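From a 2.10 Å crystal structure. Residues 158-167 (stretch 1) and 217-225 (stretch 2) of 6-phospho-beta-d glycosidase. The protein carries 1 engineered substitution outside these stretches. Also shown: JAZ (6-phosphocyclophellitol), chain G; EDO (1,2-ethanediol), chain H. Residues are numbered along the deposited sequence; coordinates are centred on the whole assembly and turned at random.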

# COMPACT_ATOMS: atom_id res chain seq x y z
N LYS A 158 2.95 11.23 -14.31
CA LYS A 158 2.93 10.17 -15.29
C LYS A 158 2.89 8.77 -14.70
O LYS A 158 2.99 7.78 -15.44
CB LYS A 158 4.21 10.28 -16.15
CG LYS A 158 4.34 11.60 -16.94
CD LYS A 158 3.04 12.15 -17.51
CE LYS A 158 3.28 13.21 -18.60
NZ LYS A 158 2.04 13.82 -19.14
N ASP A 159 2.77 8.67 -13.38
CA ASP A 159 2.91 7.41 -12.68
C ASP A 159 1.82 7.31 -11.63
O ASP A 159 1.88 7.98 -10.60
CB ASP A 159 4.26 7.33 -12.00
CG ASP A 159 5.39 7.18 -13.00
OD1 ASP A 159 5.65 6.07 -13.54
OD2 ASP A 159 6.06 8.22 -13.19
N TRP A 160 0.83 6.48 -11.92
CA TRP A 160 -0.39 6.45 -11.19
C TRP A 160 -0.67 5.03 -10.64
O TRP A 160 -0.38 4.04 -11.30
CB TRP A 160 -1.52 6.84 -12.13
CG TRP A 160 -1.54 8.23 -12.58
CD1 TRP A 160 -1.07 8.71 -13.79
CD2 TRP A 160 -2.07 9.35 -11.88
NE1 TRP A 160 -1.28 10.07 -13.87
CE2 TRP A 160 -1.92 10.49 -12.73
CE3 TRP A 160 -2.64 9.53 -10.63
CZ2 TRP A 160 -2.33 11.76 -12.34
CZ3 TRP A 160 -3.07 10.81 -10.27
CH2 TRP A 160 -2.88 11.90 -11.11
N PHE A 161 -1.29 4.97 -9.47
CA PHE A 161 -1.69 3.73 -8.84
C PHE A 161 -3.10 3.85 -8.28
O PHE A 161 -3.45 4.85 -7.70
CB PHE A 161 -0.63 3.32 -7.82
CG PHE A 161 0.65 2.87 -8.44
CD1 PHE A 161 0.80 1.57 -8.89
CD2 PHE A 161 1.67 3.77 -8.66
CE1 PHE A 161 1.96 1.17 -9.56
CE2 PHE A 161 2.85 3.37 -9.31
CZ PHE A 161 2.99 2.09 -9.76
N VAL A 162 -3.93 2.83 -8.47
CA VAL A 162 -5.33 2.99 -8.15
C VAL A 162 -5.58 2.76 -6.62
O VAL A 162 -6.26 3.56 -6.00
CB VAL A 162 -6.27 2.08 -8.99
CG1 VAL A 162 -7.74 2.34 -8.57
CG2 VAL A 162 -6.16 2.38 -10.49
N HIS A 163 -5.05 1.67 -6.06
CA HIS A 163 -5.17 1.39 -4.64
C HIS A 163 -3.81 1.01 -4.06
O HIS A 163 -2.92 0.48 -4.76
CB HIS A 163 -6.04 0.15 -4.39
CG HIS A 163 -7.40 0.16 -5.03
ND1 HIS A 163 -8.40 0.97 -4.61
CD2 HIS A 163 -7.93 -0.62 -5.98
CE1 HIS A 163 -9.50 0.74 -5.29
NE2 HIS A 163 -9.23 -0.22 -6.15
N ASN A 164 -3.67 1.23 -2.76
CA ASN A 164 -2.73 0.50 -1.96
C ASN A 164 -3.43 -0.67 -1.27
O ASN A 164 -4.38 -0.47 -0.51
CB ASN A 164 -2.15 1.42 -0.89
CG ASN A 164 -1.20 0.68 0.03
OD1 ASN A 164 -0.02 0.51 -0.28
ND2 ASN A 164 -1.72 0.23 1.16
N GLU A 165 -2.96 -1.86 -1.55
CA GLU A 165 -3.37 -3.10 -0.87
C GLU A 165 -4.86 -3.23 -0.63
O GLU A 165 -5.35 -3.18 0.53
CB GLU A 165 -2.60 -3.29 0.43
CG GLU A 165 -1.10 -3.35 0.30
CD GLU A 165 -0.38 -3.17 1.69
OE1 GLU A 165 -0.53 -2.13 2.48
OE2 GLU A 165 0.39 -4.08 1.96
N PRO A 166 -5.60 -3.38 -1.72
CA PRO A 166 -6.98 -3.53 -1.59
C PRO A 166 -7.42 -4.72 -0.74
O PRO A 166 -8.46 -4.59 -0.05
CB PRO A 166 -7.47 -3.59 -3.02
CG PRO A 166 -6.35 -4.15 -3.77
CD PRO A 166 -5.19 -3.46 -3.13
N MET A 167 -6.65 -5.80 -0.68
CA MET A 167 -7.05 -6.93 0.22
C MET A 167 -6.95 -6.55 1.70
O MET A 167 -7.60 -7.14 2.53
CB MET A 167 -6.22 -8.21 -0.04
CG MET A 167 -6.70 -9.46 0.79
SD MET A 167 -8.44 -9.78 0.48
CE MET A 167 -8.30 -10.76 -0.97
N GLY A 217 1.30 8.33 -19.61
CA GLY A 217 2.12 7.71 -18.57
C GLY A 217 1.66 6.29 -18.27
O GLY A 217 1.08 5.66 -19.11
N ARG A 218 1.88 5.79 -17.04
CA ARG A 218 1.53 4.42 -16.74
C ARG A 218 0.64 4.36 -15.53
O ARG A 218 0.68 5.26 -14.72
CB ARG A 218 2.81 3.57 -16.60
CG ARG A 218 3.40 3.27 -18.00
CD ARG A 218 4.58 2.32 -17.96
NE ARG A 218 5.68 2.94 -17.22
CZ ARG A 218 6.83 2.33 -16.90
NH1 ARG A 218 7.02 1.05 -17.27
NH2 ARG A 218 7.78 3.00 -16.20
N ILE A 219 -0.22 3.33 -15.46
CA ILE A 219 -1.16 3.15 -14.40
C ILE A 219 -1.18 1.73 -13.97
O ILE A 219 -1.10 0.83 -14.79
CB ILE A 219 -2.56 3.63 -14.74
CG1 ILE A 219 -3.44 3.55 -13.49
CG2 ILE A 219 -3.15 2.90 -15.95
CD1 ILE A 219 -4.60 4.46 -13.56
N GLY A 220 -1.16 1.55 -12.65
CA GLY A 220 -1.14 0.24 -12.07
C GLY A 220 -1.87 0.22 -10.77
O GLY A 220 -2.78 1.03 -10.54
N THR A 221 -1.53 -0.78 -9.96
CA THR A 221 -2.08 -0.88 -8.60
C THR A 221 -0.98 -1.39 -7.71
O THR A 221 0.06 -1.80 -8.20
CB THR A 221 -3.38 -1.72 -8.59
OG1 THR A 221 -4.04 -1.54 -7.33
CG2 THR A 221 -3.08 -3.24 -8.82
N ILE A 222 -1.15 -1.29 -6.38
CA ILE A 222 -0.15 -1.72 -5.42
C ILE A 222 -0.71 -2.90 -4.65
O ILE A 222 -1.71 -2.77 -3.92
CB ILE A 222 0.27 -0.58 -4.48
CG1 ILE A 222 0.89 0.60 -5.26
CG2 ILE A 222 1.26 -1.05 -3.43
CD1 ILE A 222 0.84 1.90 -4.50
N LEU A 223 -0.06 -4.03 -4.79
CA LEU A 223 -0.56 -5.29 -4.30
C LEU A 223 0.47 -5.96 -3.40
O LEU A 223 1.53 -5.41 -3.21
CB LEU A 223 -0.97 -6.21 -5.44
CG LEU A 223 -2.01 -5.70 -6.40
CD1 LEU A 223 -2.32 -6.75 -7.43
CD2 LEU A 223 -3.30 -5.26 -5.72
N ASN A 224 0.10 -7.09 -2.77
CA ASN A 224 1.02 -7.99 -2.01
C ASN A 224 1.22 -9.27 -2.80
O ASN A 224 0.25 -9.90 -3.33
CB ASN A 224 0.44 -8.35 -0.66
CG ASN A 224 0.84 -7.37 0.45
OD1 ASN A 224 1.90 -7.54 1.11
ND2 ASN A 224 -0.03 -6.36 0.73
N LEU A 225 2.46 -9.68 -2.94
CA LEU A 225 2.70 -10.99 -3.48
C LEU A 225 3.48 -11.83 -2.43
O LEU A 225 4.14 -12.80 -2.77
CB LEU A 225 3.42 -10.85 -4.82
CG LEU A 225 3.32 -11.83 -5.99
CD1 LEU A 225 1.93 -12.32 -6.34
CD2 LEU A 225 3.92 -11.14 -7.19
C2 JAZ G . 1.65 1.14 6.96
C3 JAZ G . 1.37 1.49 5.49
C4 JAZ G . 1.04 0.23 4.69
C5 JAZ G . 2.15 -0.81 4.75
C6 JAZ G . 2.54 -1.09 6.18
C7 JAZ G . 2.84 0.18 6.98
C8 JAZ G . 3.37 -0.11 8.38
O9 JAZ G . 2.34 -0.80 9.08
P10 JAZ G . 2.23 -0.61 10.66
O11 JAZ G . 1.03 -1.42 11.02
O12 JAZ G . 2.30 0.80 11.04
O13 JAZ G . 3.46 -1.19 11.21
O14 JAZ G . 1.52 -1.88 6.81
O15 JAZ G . 2.03 2.31 7.70
O16 JAZ G . 0.26 2.34 5.47
O17 JAZ G . 0.76 0.57 3.34
C1 EDO H . 6.91 7.08 -16.36
O1 EDO H . 6.94 5.81 -15.72
C2 EDO H . 6.16 7.02 -17.65
O2 EDO H . 5.45 5.81 -17.61

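Neighbouring parallel strands are joined by their backbones, and the side-chain rotamers then decide how the faces of the sheet are filled; 6-phospho-beta-d glycosidase offers a compact example. R218 N donates to K158 O (2.8 Å), W160 N to R218 O (3.1 Å), G220 N to W160 O (2.9 Å) and V162 N to G220 O (3.0 Å), so the two chains alternate as donor and acceptor. Beyond a bulge that shifts the register by one residue, the pattern resumes with I222 N to H163 O (3.0 Å) and E165 N to I222 O (2.8 Å).

F161, in the m rotamer (chi1 -70°), turns the edge of its ring to T221 N, with CD1 3.5 Å from that atom, and lies close to G220. A CB there would come tight against F161 CE1, so glycine leaves the ring its room. I222, also m at chi1, brings CG1 to 3.8 Å from F161 CD1, and it loses more surface to the other stretch than any other residue. On the face shared by W160 and I219, with chi1 and chi2 both t, I219 brings CD1 to 4.0 Å from V162 CG2, while the W160 indole leads away, leaving its CB 4.0 Å from I219 CG1. Further along, P166 CD packs 3.7 Å from L223 CD2.

Polar side chains close both ends. The CA-to-CB bond of E165 points sideways, but with chi1 m and chi2 t the end of the side chain comes nearer to stretch 2, where OE2 accepts a short bond from N224 ND2 (2.6 Å). Its OE1 accepts from N164 ND2 (3.0 Å) and from O17 of the bound 6-phosphocyclophellitol (3.1 Å), so one carboxylate joins N224, its neighbour N164 and the ligand. At the other end, D159 OD1 and R218 NH2 stand 4.6 Å apart, beyond a salt bridge; ethanediol O1 spans them, donating to D159 OD1 (2.5 Å) and accepting from R218 NH2 (3.0 Å).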